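Local coordinates for protein ribulose-1,5-bisphosphate carboxylase/oxygenase large subunit (Rhodopseudomonas palustris, PDB 3QFW) that is a RuBisCO-like protein with the RuBisCO large-subunit fold that probably carries out a magnesium-dependent reaction of the RuBisCO family, at residues P95-E103 with K262-R271; R274-N285 with F308-A319. All coordinates share one frame; numbering follows the deposited sequence.

Contact 1: residues P95-E103 with K262-R271; sequences PDIALADVE and KIAAPLLLGR
Arg271 reaches back from its helix to the 95-103 chain and sets NH1 against two oxygens. NH1 donates to the backbone Val102 O at 3.1 Å, a bent bond (137° at the hydrogen) that arrives tilted from the carbonyl plane. The same NH1 lies 3.4 Å from Asp101 OD1, which sits well out of the guanidinium plane, making this salt bridge one of charge alone. Asp101 OD1 also takes a weak bond from the amide of Val102, which probably helps to hold the carboxylate near the arginine. With its chain extended as far as CD and bent at chi3 (-77°), Arg271 turns its guanidinium toward these oxygens. A leucine in its place would probably leave Val102 O without this donor and the Asp101 carboxylate without its countercharge.

One helical turn earlier, Leu267 packs against both Leu99 and Val102. Its CD2 lies 3.6 Å from Leu99 CG, the two side chains crossing nearly at right angles, and also meets Val102 CG2 at 3.8 Å. Next to these apolar contacts along the chain, a single backbone bridge joins Leu99 to Ile263: Leu99 N donates to Lys262 O at 3.0 Å, and Ala264 N to Leu99 O at 2.9 Å in an almost straight bond (179°). The second ties Ala264, the N-cap residue of the helix, to the backbone of Leu99. A water links Ala100 O to the amide of Leu267, weakly on the latter side.

The 95-103 segment pairs with strand 8-15 of the antiparallel sheet, while Ile263, on Leu84 and Phe88, packs against helix 80-88 and touches Met257 of the second subunit. The contact therefore joins the N-terminal sheet domain to the start of helix 265-276 in the barrel domain.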
ATOM      1  N   PRO B  95     -10.867   5.488  11.511  1.00 37.22           N
ATOM      2  CA  PRO B  95     -10.479   6.901  11.422  1.00 39.52           C
ATOM      3  C   PRO B  95      -9.873   7.464  12.711  1.00 34.52           C
ATOM      4  O   PRO B  95      -9.363   8.579  12.701  1.00 39.69           O
ATOM      5  CB  PRO B  95     -11.820   7.592  11.150  1.00 38.42           C
ATOM      6  CG  PRO B  95     -12.790   6.762  11.910  1.00 41.07           C
ATOM      7  CD  PRO B  95     -12.311   5.332  11.775  1.00 40.42           C
ATOM      8  N   ASP B  96      -9.928   6.702  13.798  1.00 37.06           N
ATOM      9  CA  ASP B  96      -9.533   7.215  15.105  1.00 36.93           C
ATOM     10  C   ASP B  96      -8.197   6.650  15.600  1.00 38.62           C
ATOM     11  O   ASP B  96      -7.860   6.777  16.774  1.00 36.92           O
ATOM     12  CB  ASP B  96     -10.639   6.939  16.131  1.00 40.02           C
ATOM     13  CG  ASP B  96     -10.901   5.451  16.323  1.00 42.10           C
ATOM     14  OD1 ASP B  96     -10.378   4.646  15.522  1.00 42.63           O
ATOM     15  OD2 ASP B  96     -11.632   5.084  17.275  1.00 41.38           O
ATOM     16  N   ILE B  97      -7.432   6.040  14.703  1.00 35.65           N
ATOM     17  CA  ILE B  97      -6.229   5.335  15.121  1.00 34.21           C
ATOM     18  C   ILE B  97      -5.061   5.546  14.166  1.00 31.18           C
ATOM     19  O   ILE B  97      -5.241   5.647  12.951  1.00 28.78           O
ATOM     20  CB  ILE B  97      -6.494   3.821  15.288  1.00 34.63           C
ATOM     21  CG1 ILE B  97      -5.238   3.099  15.789  1.00 34.82           C
ATOM     22  CG2 ILE B  97      -6.990   3.217  13.981  1.00 35.55           C
ATOM     23  CD1 ILE B  97      -5.458   1.632  16.106  1.00 31.38           C
ATOM     24  N   ALA B  98      -3.866   5.627  14.740  1.00 33.12           N
ATOM     25  CA  ALA B  98      -2.637   5.671  13.972  1.00 32.60           C
ATOM     26  C   ALA B  98      -1.654   4.698  14.598  1.00 29.98           C
ATOM     27  O   ALA B  98      -1.612   4.554  15.818  1.00 31.39           O
ATOM     28  CB  ALA B  98      -2.056   7.078  13.966  1.00 38.52           C
ATOM     29  N   LEU B  99      -0.881   4.012  13.766  1.00 25.61           N
ATOM     30  CA  LEU B  99       0.181   3.152  14.262  1.00 29.29           C
ATOM     31  C   LEU B  99       1.428   4.022  14.462  1.00 30.49           C
ATOM     32  O   LEU B  99       1.924   4.584  13.500  1.00 28.81           O
ATOM     33  CB  LEU B  99       0.473   2.047  13.247  1.00 26.22           C
ATOM     34  CG  LEU B  99       1.682   1.188  13.602  1.00 23.72           C
ATOM     35  CD1 LEU B  99       1.406   0.398  14.878  1.00 27.79           C
ATOM     36  CD2 LEU B  99       2.079   0.267  12.456  1.00 22.69           C
ATOM     37  N   ALA B 100       1.927   4.119  15.694  1.00 24.77           N
ATOM     38  CA  ALA B 100       2.995   5.079  16.042  1.00 28.77           C
ATOM     39  C   ALA B 100       4.412   4.495  16.146  1.00 32.93           C
ATOM     40  O   ALA B 100       5.382   5.135  15.727  1.00 31.99           O
ATOM     41  CB  ALA B 100       2.643   5.831  17.343  1.00 32.11           C
ATOM     42  N   ASP B 101       4.538   3.306  16.729  1.00 30.42           N
ATOM     43  CA  ASP B 101       5.841   2.651  16.847  1.00 32.84           C
ATOM     44  C   ASP B 101       5.677   1.140  16.959  1.00 32.12           C
ATOM     45  O   ASP B 101       4.583   0.646  17.225  1.00 29.83           O
ATOM     46  CB  ASP B 101       6.615   3.174  18.063  1.00 30.13           C
ATOM     47  CG  ASP B 101       8.124   3.025  17.908  1.00 39.50           C
ATOM     48  OD1 ASP B 101       8.587   2.569  16.837  1.00 33.31           O
ATOM     49  OD2 ASP B 101       8.859   3.373  18.864  1.00 39.89           O
ATOM     50  N   VAL B 102       6.774   0.416  16.760  1.00 30.55           N
ATOM     51  CA  VAL B 102       6.773  -1.038  16.902  1.00 30.58           C
ATOM     52  C   VAL B 102       8.098  -1.478  17.524  1.00 34.19           C
ATOM     53  O   VAL B 102       9.174  -1.089  17.062  1.00 29.95           O
ATOM     54  CB  VAL B 102       6.559  -1.754  15.545  1.00 32.28           C
ATOM     55  CG1 VAL B 102       6.377  -3.278  15.733  1.00 30.74           C
ATOM     56  CG2 VAL B 102       5.350  -1.180  14.835  1.00 33.68           C
ATOM     57  N   GLU B 103       8.010  -2.267  18.587  1.00 33.59           N
ATOM     58  CA  GLU B 103       9.193  -2.865  19.191  1.00 35.09           C
ATOM     59  C   GLU B 103       9.201  -4.341  18.819  1.00 32.52           C
ATOM     60  O   GLU B 103       8.398  -5.117  19.330  1.00 33.33           O
ATOM     61  CB  GLU B 103       9.178  -2.692  20.715  1.00 37.54           C
ATOM     62  CG  GLU B 103       9.006  -1.253  21.184  1.00 39.57           C
ATOM     63  CD  GLU B 103       8.973  -1.124  22.699  1.00 42.30           C
ATOM     64  OE1 GLU B 103       9.089  -2.155  23.394  1.00 45.87           O
ATOM     65  OE2 GLU B 103       8.832   0.013  23.200  1.00 47.02           O
ATOM     66  N   LYS B 262      -2.752   5.300   8.003  1.00 34.17           N
ATOM     67  CA  LYS B 262      -2.229   6.185   9.029  1.00 35.86           C
ATOM     68  C   LYS B 262      -1.147   5.509   9.861  1.00 33.93           C
ATOM     69  O   LYS B 262      -1.356   5.188  11.027  1.00 32.04           O
ATOM     70  CB  LYS B 262      -3.353   6.697   9.925  1.00 41.57           C
ATOM     71  CG  LYS B 262      -2.992   7.936  10.726  1.00 38.08           C
ATOM     72  CD  LYS B 262      -2.428   9.025   9.835  1.00 47.00           C
ATOM     73  CE  LYS B 262      -2.772  10.404  10.373  1.00 53.04           C
ATOM     74  NZ  LYS B 262      -2.342  11.488   9.444  1.00 53.27           N
ATOM     75  N   ILE B 263       0.002   5.281   9.233  1.00 30.94           N
ATOM     76  CA  ILE B 263       1.199   4.833   9.934  1.00 32.29           C
ATOM     77  C   ILE B 263       2.137   6.026  10.064  1.00 27.38           C
ATOM     78  O   ILE B 263       2.428   6.693   9.074  1.00 24.82           O
ATOM     79  CB  ILE B 263       1.908   3.711   9.158  1.00 27.81           C
ATOM     80  CG1 ILE B 263       0.929   2.552   8.877  1.00 32.62           C
ATOM     81  CG2 ILE B 263       3.135   3.234   9.911  1.00 28.68           C
ATOM     82  CD1 ILE B 263       1.567   1.371   8.157  1.00 28.25           C
ATOM     83  N   ALA B 264       2.606   6.311  11.277  1.00 29.31           N
ATOM     84  CA  ALA B 264       3.462   7.480  11.475  1.00 25.10           C
ATOM     85  C   ALA B 264       4.709   7.395  10.594  1.00 25.12           C
ATOM     86  O   ALA B 264       5.327   6.328  10.476  1.00 23.96           O
ATOM     87  CB  ALA B 264       3.858   7.625  12.945  1.00 28.01           C
ATOM     88  N   ALA B 265       5.075   8.525   9.993  1.00 27.74           N
ATOM     89  CA  ALA B 265       6.222   8.572   9.076  1.00 28.79           C
ATOM     90  C   ALA B 265       7.525   8.100   9.697  1.00 23.89           C
ATOM     91  O   ALA B 265       8.294   7.377   9.059  1.00 27.08           O
ATOM     92  CB  ALA B 265       6.392   9.964   8.476  1.00 26.91           C
ATOM     93  N   PRO B 266       7.805   8.510  10.936  1.00 26.82           N
ATOM     94  CA  PRO B 266       9.125   8.065  11.394  1.00 27.00           C
ATOM     95  C   PRO B 266       9.206   6.542  11.477  1.00 27.34           C
ATOM     96  O   PRO B 266      10.211   5.956  11.094  1.00 25.21           O
ATOM     97  CB  PRO B 266       9.269   8.723  12.779  1.00 26.82           C
ATOM     98  CG  PRO B 266       8.383   9.937  12.707  1.00 27.43           C
ATOM     99  CD  PRO B 266       7.195   9.494  11.846  1.00 25.90           C
ATOM    100  N   LEU B 267       8.135   5.903  11.943  1.00 24.77           N
ATOM    101  CA  LEU B 267       8.122   4.457  12.053  1.00 25.52           C
ATOM    102  C   LEU B 267       8.224   3.801  10.670  1.00 24.94           C
ATOM    103  O   LEU B 267       8.994   2.855  10.478  1.00 25.25           O
ATOM    104  CB  LEU B 267       6.831   4.009  12.746  1.00 23.47           C
ATOM    105  CG  LEU B 267       6.483   2.532  12.564  1.00 28.24           C
ATOM    106  CD1 LEU B 267       7.517   1.644  13.243  1.00 27.05           C
ATOM    107  CD2 LEU B 267       5.080   2.228  13.098  1.00 27.29           C
ATOM    108  N   LEU B 268       7.442   4.305   9.717  1.00 23.70           N
ATOM    109  CA  LEU B 268       7.352   3.688   8.397  1.00 25.39           C
ATOM    110  C   LEU B 268       8.553   3.979   7.493  1.00 23.40           C
ATOM    111  O   LEU B 268       9.245   3.062   7.055  1.00 24.15           O
ATOM    112  CB  LEU B 268       6.052   4.104   7.695  1.00 24.97           C
ATOM    113  CG  LEU B 268       5.796   3.431   6.345  1.00 23.25           C
ATOM    114  CD1 LEU B 268       5.806   1.923   6.499  1.00 25.60           C
ATOM    115  CD2 LEU B 268       4.462   3.911   5.751  1.00 29.25           C
ATOM    116  N   LEU B 269       8.787   5.256   7.213  1.00 26.54           N
ATOM    117  CA  LEU B 269       9.857   5.670   6.304  1.00 25.48           C
ATOM    118  C   LEU B 269      11.236   5.512   6.933  1.00 27.06           C
ATOM    119  O   LEU B 269      12.233   5.280   6.240  1.00 27.71           O
ATOM    120  CB  LEU B 269       9.673   7.135   5.925  1.00 26.10           C
ATOM    121  CG  LEU B 269       8.318   7.537   5.344  1.00 27.44           C
ATOM    122  CD1 LEU B 269       8.431   8.954   4.819  1.00 24.80           C
ATOM    123  CD2 LEU B 269       7.891   6.592   4.238  1.00 26.67           C
ATOM    124  N   GLY B 270      11.291   5.667   8.249  1.00 26.91           N
ATOM    125  CA  GLY B 270      12.531   5.522   8.977  1.00 27.05           C
ATOM    126  C   GLY B 270      12.812   4.082   9.347  1.00 29.49           C
ATOM    127  O   GLY B 270      13.657   3.431   8.739  1.00 32.16           O
ATOM    128  N   ARG B 271      12.097   3.579  10.348  1.00 25.47           N
ATOM    129  CA  ARG B 271      12.436   2.292  10.936  1.00 26.82           C
ATOM    130  C   ARG B 271      12.109   1.128  10.010  1.00 28.01           C
ATOM    131  O   ARG B 271      12.978   0.323   9.680  1.00 27.44           O
ATOM    132  CB  ARG B 271      11.736   2.120  12.293  1.00 27.30           C
ATOM    133  CG  ARG B 271      11.837   0.713  12.880  1.00 28.39           C
ATOM    134  CD  ARG B 271      11.477   0.693  14.357  1.00 29.72           C
ATOM    135  NE  ARG B 271      12.586   1.214  15.161  1.00 29.31           N
ATOM    136  CZ  ARG B 271      12.595   1.266  16.488  1.00 33.08           C
ATOM    137  NH1 ARG B 271      11.545   0.834  17.177  1.00 31.81           N
ATOM    138  NH2 ARG B 271      13.659   1.740  17.131  1.00 29.78           N
TER
HETATM  139  O   HOH W   1       6.790   7.104  14.529  1.00 30.67           O

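Contact 2: residues R274-N285 with F308-A319; sequences RLFGADATVFPN and FGKLNACIPTPA
Two neighbouring parallel strands of the TIM-barrel catalytic domain, 280-284 and 315-319, meet here as the ends of a beta-alpha-beta unit whose crossover is helix 294-305. Donors alternate between the strands, from Thr281 N to Ile315 O (3.0 Å) through to Asn285 N to Ala319 O (2.6 Å). Ile315 O has a second donor, Thr317 OG1, coming from the opposite face of its carbonyl plane. Phe283 has CG between its backbone N and carbonyl carbon (chi1 63°), and its ring lies alongside Pro318, whose CA sits over the face in a CH-pi contact 4.0 Å from the centroid; Pro316 CB meets the ring edge at CE2.

Before the strands, extended Arg274 threads into the 308-313 loop. Its NE donates to Asn312 O (2.8 Å) and NH2 to Leu311 O (3.2 Å), while Phe308 CB and Ala313 CA cover opposite guanidinium faces. NH1 donates to Ala303 O and Asp306 O, so four backbone carbonyls accept from the buried group. Leu275 CD1 packs on Phe308 CE2 and Leu311 CD1.

Helix 106-112 adds Leu109 to this cluster, strand 250-253 pairs with the other edge of 280-284, and Met339 of strand 339-341 touches Ala280, Ile315 and Thr317.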
ATOM      1  N   ARG B 274      14.007   1.041   6.599  1.00 24.10           N
ATOM      2  CA  ARG B 274      15.370   0.626   6.965  1.00 27.68           C
ATOM      3  C   ARG B 274      15.453  -0.880   7.263  1.00 27.12           C
ATOM      4  O   ARG B 274      16.309  -1.588   6.725  1.00 26.54           O
ATOM      5  CB  ARG B 274      15.825   1.422   8.188  1.00 22.28           C
ATOM      6  CG  ARG B 274      17.174   0.973   8.809  1.00 26.50           C
ATOM      7  CD  ARG B 274      17.419   1.701  10.115  1.00 27.73           C
ATOM      8  NE  ARG B 274      18.729   1.396  10.714  1.00 26.26           N
ATOM      9  CZ  ARG B 274      19.138   1.906  11.866  1.00 28.76           C
ATOM     10  NH1 ARG B 274      18.344   2.743  12.524  1.00 29.19           N
ATOM     11  NH2 ARG B 274      20.331   1.583  12.362  1.00 26.32           N
ATOM     12  N   LEU B 275      14.554  -1.359   8.120  1.00 26.01           N
ATOM     13  CA  LEU B 275      14.480  -2.775   8.462  1.00 26.44           C
ATOM     14  C   LEU B 275      14.413  -3.635   7.195  1.00 29.58           C
ATOM     15  O   LEU B 275      15.102  -4.648   7.074  1.00 29.11           O
ATOM     16  CB  LEU B 275      13.228  -3.037   9.326  1.00 29.87           C
ATOM     17  CG  LEU B 275      12.946  -4.468   9.788  1.00 27.82           C
ATOM     18  CD1 LEU B 275      13.966  -4.906  10.833  1.00 25.54           C
ATOM     19  CD2 LEU B 275      11.543  -4.615  10.361  1.00 28.07           C
ATOM     20  N   PHE B 276      13.562  -3.226   6.256  1.00 28.09           N
ATOM     21  CA  PHE B 276      13.329  -4.005   5.042  1.00 27.72           C
ATOM     22  C   PHE B 276      14.434  -3.884   3.987  1.00 31.39           C
ATOM     23  O   PHE B 276      14.456  -4.664   3.028  1.00 33.66           O
ATOM     24  CB  PHE B 276      11.966  -3.649   4.435  1.00 28.54           C
ATOM     25  CG  PHE B 276      10.806  -4.043   5.307  1.00 28.66           C
ATOM     26  CD1 PHE B 276      10.899  -5.138   6.151  1.00 28.44           C
ATOM     27  CD2 PHE B 276       9.635  -3.300   5.310  1.00 31.14           C
ATOM     28  CE1 PHE B 276       9.829  -5.503   6.967  1.00 27.38           C
ATOM     29  CE2 PHE B 276       8.571  -3.655   6.119  1.00 28.98           C
ATOM     30  CZ  PHE B 276       8.673  -4.756   6.953  1.00 29.90           C
ATOM     31  N   GLY B 277      15.317  -2.901   4.146  1.00 28.69           N
ATOM     32  CA  GLY B 277      16.523  -2.811   3.334  1.00 27.49           C
ATOM     33  C   GLY B 277      16.860  -1.489   2.669  1.00 27.89           C
ATOM     34  O   GLY B 277      17.774  -1.430   1.845  1.00 28.96           O
ATOM     35  N   ALA B 278      16.136  -0.424   2.995  1.00 21.12           N
ATOM     36  CA  ALA B 278      16.406   0.855   2.363  1.00 24.41           C
ATOM     37  C   ALA B 278      17.753   1.420   2.866  1.00 26.64           C
ATOM     38  O   ALA B 278      17.995   1.477   4.065  1.00 27.43           O
ATOM     39  CB  ALA B 278      15.283   1.829   2.639  1.00 29.12           C
ATOM     40  N   ASP B 279      18.622   1.830   1.947  1.00 27.08           N
ATOM     41  CA  ASP B 279      19.891   2.450   2.337  1.00 26.32           C
ATOM     42  C   ASP B 279      19.742   3.953   2.495  1.00 29.94           C
ATOM     43  O   ASP B 279      20.463   4.581   3.288  1.00 30.54           O
ATOM     44  CB  ASP B 279      20.987   2.141   1.329  1.00 27.00           C
ATOM     45  CG  ASP B 279      21.211   0.657   1.167  1.00 27.65           C
ATOM     46  OD1 ASP B 279      21.655   0.016   2.141  1.00 29.10           O
ATOM     47  OD2 ASP B 279      20.948   0.143   0.064  1.00 28.64           O
ATOM     48  N   ALA B 280      18.817   4.529   1.737  1.00 27.01           N
ATOM     49  CA  ALA B 280      18.437   5.918   1.943  1.00 28.08           C
ATOM     50  C   ALA B 280      16.925   5.998   1.909  1.00 28.67           C
ATOM     51  O   ALA B 280      16.261   5.157   1.301  1.00 27.37           O
ATOM     52  CB  ALA B 280      19.050   6.834   0.890  1.00 28.27           C
ATOM     53  N   THR B 281      16.371   7.000   2.571  1.00 27.42           N
ATOM     54  CA  THR B 281      14.925   7.098   2.616  1.00 29.10           C
ATOM     55  C   THR B 281      14.465   8.547   2.437  1.00 31.44           C
ATOM     56  O   THR B 281      14.830   9.443   3.217  1.00 26.03           O
ATOM     57  CB  THR B 281      14.346   6.410   3.883  1.00 26.05           C
ATOM     58  OG1 THR B 281      12.922   6.441   3.832  1.00 26.61           O
ATOM     59  CG2 THR B 281      14.828   7.094   5.177  1.00 25.28           C
ATOM     60  N   VAL B 282      13.691   8.761   1.373  1.00 26.31           N
ATOM     61  CA  VAL B 282      13.217  10.086   0.996  1.00 27.05           C
ATOM     62  C   VAL B 282      11.955  10.434   1.790  1.00 27.53           C
ATOM     63  O   VAL B 282      11.102   9.588   2.007  1.00 25.98           O
ATOM     64  CB  VAL B 282      12.914  10.149  -0.522  1.00 29.07           C
ATOM     65  CG1 VAL B 282      12.344  11.509  -0.923  1.00 29.72           C
ATOM     66  CG2 VAL B 282      14.159   9.806  -1.335  1.00 27.64           C
ATOM     67  N   PHE B 283      11.857  11.683   2.233  1.00 27.21           N
ATOM     68  CA  PHE B 283      10.684  12.167   2.960  1.00 25.28           C
ATOM     69  C   PHE B 283      10.607  13.679   2.825  1.00 31.74           C
ATOM     70  O   PHE B 283      11.643  14.357   2.673  1.00 28.57           O
ATOM     71  CB  PHE B 283      10.746  11.781   4.442  1.00 25.86           C
ATOM     72  CG  PHE B 283      11.911  12.399   5.190  1.00 27.99           C
ATOM     73  CD1 PHE B 283      11.726  13.506   6.003  1.00 29.82           C
ATOM     74  CD2 PHE B 283      13.174  11.849   5.089  1.00 24.03           C
ATOM     75  CE1 PHE B 283      12.796  14.061   6.706  1.00 28.44           C
ATOM     76  CE2 PHE B 283      14.258  12.402   5.783  1.00 30.64           C
ATOM     77  CZ  PHE B 283      14.061  13.509   6.585  1.00 30.94           C
ATOM     78  N   PRO B 284       9.388  14.218   2.873  1.00 32.10           N
ATOM     79  CA  PRO B 284       9.202  15.665   2.758  1.00 33.65           C
ATOM     80  C   PRO B 284       9.687  16.366   4.018  1.00 33.29           C
ATOM     81  O   PRO B 284       9.289  16.014   5.132  1.00 29.68           O
ATOM     82  CB  PRO B 284       7.684  15.815   2.570  1.00 37.56           C
ATOM     83  CG  PRO B 284       7.097  14.561   3.132  1.00 32.29           C
ATOM     84  CD  PRO B 284       8.104  13.481   2.905  1.00 28.99           C
ATOM     85  N   ASN B 285      10.577  17.337   3.830  1.00 30.21           N
ATOM     86  CA  ASN B 285      11.157  18.091   4.932  1.00 31.47           C
ATOM     87  C   ASN B 285      10.058  18.924   5.573  1.00 35.66           C
ATOM     88  O   ASN B 285       9.026  19.178   4.947  1.00 38.88           O
ATOM     89  CB  ASN B 285      12.268  19.003   4.385  1.00 28.90           C
ATOM     90  CG  ASN B 285      13.100  19.655   5.478  1.00 35.59           C
ATOM     91  OD1 ASN B 285      13.650  18.983   6.350  1.00 28.06           O
ATOM     92  ND2 ASN B 285      13.194  20.976   5.428  1.00 37.88           N
ATOM     93  N   PHE B 308      19.885   0.094  16.142  1.00 30.08           N
ATOM     94  CA  PHE B 308      18.686  -0.678  15.854  1.00 35.03           C
ATOM     95  C   PHE B 308      19.191  -2.101  15.639  1.00 31.07           C
ATOM     96  O   PHE B 308      19.645  -2.454  14.550  1.00 30.33           O
ATOM     97  CB  PHE B 308      18.032  -0.107  14.588  1.00 29.21           C
ATOM     98  CG  PHE B 308      16.700  -0.724  14.236  1.00 30.78           C
ATOM     99  CD1 PHE B 308      15.732  -0.958  15.207  1.00 29.64           C
ATOM    100  CD2 PHE B 308      16.402  -1.031  12.916  1.00 29.27           C
ATOM    101  CE1 PHE B 308      14.498  -1.514  14.862  1.00 32.53           C
ATOM    102  CE2 PHE B 308      15.160  -1.589  12.574  1.00 28.60           C
ATOM    103  CZ  PHE B 308      14.224  -1.821  13.554  1.00 27.43           C
ATOM    104  N   GLY B 309      19.165  -2.907  16.696  1.00 32.54           N
ATOM    105  CA  GLY B 309      19.916  -4.154  16.690  1.00 34.55           C
ATOM    106  C   GLY B 309      21.319  -3.975  16.113  1.00 30.96           C
ATOM    107  O   GLY B 309      21.995  -2.977  16.377  1.00 35.30           O
ATOM    108  N   LYS B 310      21.742  -4.943  15.305  1.00 32.39           N
ATOM    109  CA  LYS B 310      23.013  -4.895  14.595  1.00 35.38           C
ATOM    110  C   LYS B 310      22.890  -4.313  13.184  1.00 32.70           C
ATOM    111  O   LYS B 310      23.796  -4.482  12.367  1.00 33.89           O
ATOM    112  CB  LYS B 310      23.598  -6.307  14.499  1.00 39.17           C
ATOM    113  CG  LYS B 310      24.164  -6.843  15.810  1.00 45.16           C
ATOM    114  CD  LYS B 310      24.317  -8.360  15.774  1.00 50.86           C
ATOM    115  CE  LYS B 310      22.971  -9.053  15.961  1.00 51.36           C
ATOM    116  NZ  LYS B 310      23.074 -10.545  15.940  1.00 53.53           N
ATOM    117  N   LEU B 311      21.783  -3.627  12.899  1.00 31.63           N
ATOM    118  CA  LEU B 311      21.491  -3.169  11.538  1.00 29.33           C
ATOM    119  C   LEU B 311      22.178  -1.867  11.129  1.00 29.88           C
ATOM    120  O   LEU B 311      22.261  -0.927  11.914  1.00 29.72           O
ATOM    121  CB  LEU B 311      19.982  -3.009  11.352  1.00 28.27           C
ATOM    122  CG  LEU B 311      19.208  -4.299  11.630  1.00 29.26           C
ATOM    123  CD1 LEU B 311      17.766  -4.145  11.197  1.00 30.62           C
ATOM    124  CD2 LEU B 311      19.870  -5.455  10.910  1.00 30.02           C
ATOM    125  N   ASN B 312      22.632  -1.808   9.882  1.00 27.44           N
ATOM    126  CA  ASN B 312      23.205  -0.572   9.347  1.00 30.66           C
ATOM    127  C   ASN B 312      22.214   0.587   9.418  1.00 33.10           C
ATOM    128  O   ASN B 312      20.990   0.384   9.382  1.00 30.85           O
ATOM    129  CB  ASN B 312      23.640  -0.768   7.891  1.00 31.09           C
ATOM    130  CG  ASN B 312      24.870  -1.638   7.759  1.00 33.28           C
ATOM    131  OD1 ASN B 312      25.724  -1.662   8.648  1.00 32.53           O
ATOM    132  ND2 ASN B 312      24.975  -2.353   6.642  1.00 32.20           N
ATOM    133  N   ALA B 313      22.745   1.798   9.511  1.00 30.07           N
ATOM    134  CA  ALA B 313      21.938   3.011   9.433  1.00 29.43           C
ATOM    135  C   ALA B 313      21.476   3.235   7.995  1.00 28.65           C
ATOM    136  O   ALA B 313      22.102   2.748   7.056  1.00 28.96           O
ATOM    137  CB  ALA B 313      22.763   4.221   9.923  1.00 30.63           C
ATOM    138  N   CYS B 314      20.369   3.961   7.843  1.00 26.95           N
ATOM    139  CA  CYS B 314      19.818   4.357   6.546  1.00 26.44           C
ATOM    140  C   CYS B 314      19.921   5.880   6.488  1.00 26.74           C
ATOM    141  O   CYS B 314      19.608   6.541   7.477  1.00 32.02           O
ATOM    142  CB  CYS B 314      18.339   3.903   6.472  1.00 25.19           C
ATOM    143  SG  CYS B 314      17.313   4.587   5.128  1.00 29.20           S
ATOM    144  N   ILE B 315      20.376   6.453   5.373  1.00 24.89           N
ATOM    145  CA  ILE B 315      20.527   7.915   5.323  1.00 27.71           C
ATOM    146  C   ILE B 315      19.189   8.617   5.114  1.00 26.86           C
ATOM    147  O   ILE B 315      18.528   8.410   4.102  1.00 27.85           O
ATOM    148  CB  ILE B 315      21.472   8.408   4.199  1.00 30.92           C
ATOM    149  CG1 ILE B 315      22.665   7.468   4.005  1.00 38.02           C
ATOM    150  CG2 ILE B 315      21.925   9.841   4.476  1.00 30.01           C
ATOM    151  CD1 ILE B 315      22.441   6.488   2.861  1.00 40.76           C
ATOM    152  N   PRO B 316      18.799   9.478   6.064  1.00 26.96           N
ATOM    153  CA  PRO B 316      17.571  10.250   5.865  1.00 25.90           C
ATOM    154  C   PRO B 316      17.777  11.222   4.717  1.00 29.38           C
ATOM    155  O   PRO B 316      18.806  11.901   4.658  1.00 29.42           O
ATOM    156  CB  PRO B 316      17.401  11.018   7.180  1.00 28.66           C
ATOM    157  CG  PRO B 316      18.467  10.499   8.115  1.00 35.77           C
ATOM    158  CD  PRO B 316      19.533   9.876   7.277  1.00 27.87           C
ATOM    159  N   THR B 317      16.819  11.284   3.803  1.00 27.05           N
ATOM    160  CA  THR B 317      16.979  12.105   2.620  1.00 25.87           C
ATOM    161  C   THR B 317      15.819  13.075   2.456  1.00 27.49           C
ATOM    162  O   THR B 317      14.859  12.793   1.723  1.00 29.12           O
ATOM    163  CB  THR B 317      17.122  11.217   1.384  1.00 26.94           C
ATOM    164  OG1 THR B 317      18.190  10.289   1.597  1.00 26.51           O
ATOM    165  CG2 THR B 317      17.383  12.044   0.142  1.00 28.16           C
ATOM    166  N   PRO B 318      15.897  14.228   3.138  1.00 27.42           N
ATOM    167  CA  PRO B 318      14.804  15.207   3.157  1.00 29.96           C
ATOM    168  C   PRO B 318      14.641  15.872   1.806  1.00 30.65           C
ATOM    169  O   PRO B 318      15.630  16.094   1.103  1.00 29.42           O
ATOM    170  CB  PRO B 318      15.282  16.269   4.166  1.00 33.32           C
ATOM    171  CG  PRO B 318      16.464  15.725   4.811  1.00 33.69           C
ATOM    172  CD  PRO B 318      17.045  14.666   3.950  1.00 30.20           C
ATOM    173  N   ALA B 319      13.404  16.222   1.484  1.00 28.78           N
ATOM    174  CA  ALA B 319      13.071  16.853   0.215  1.00 36.95           C
ATOM    175  C   ALA B 319      12.029  17.945   0.428  1.00 37.34           C
ATOM    176  O   ALA B 319      11.169  17.844   1.299  1.00 33.71           O
ATOM    177  CB  ALA B 319      12.570  15.830  -0.778  1.00 34.38           C
TER

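From the N terminus, the chain lays down the antiparallel sheet with segment 95-103, then runs through much of the barrel before 262-271 comes back to segment 95-103, closing contact 1 over 158 intervening residues. Contact 2 follows in series, closing a short loop of 22 residues, just over half of them in helix 294-305; the two loops neither nest nor cross. Helix 265-276 connects them, its first turns serving contact 1 and its last contact 2. Their centres lie about 15 Å apart, yet they touch: Leu269 O is probably hydrogen-bonded to Thr281 OG1, and Arg271 packs on Phe308. Together they tie the N-terminal domain to adjacent strands of the barrel.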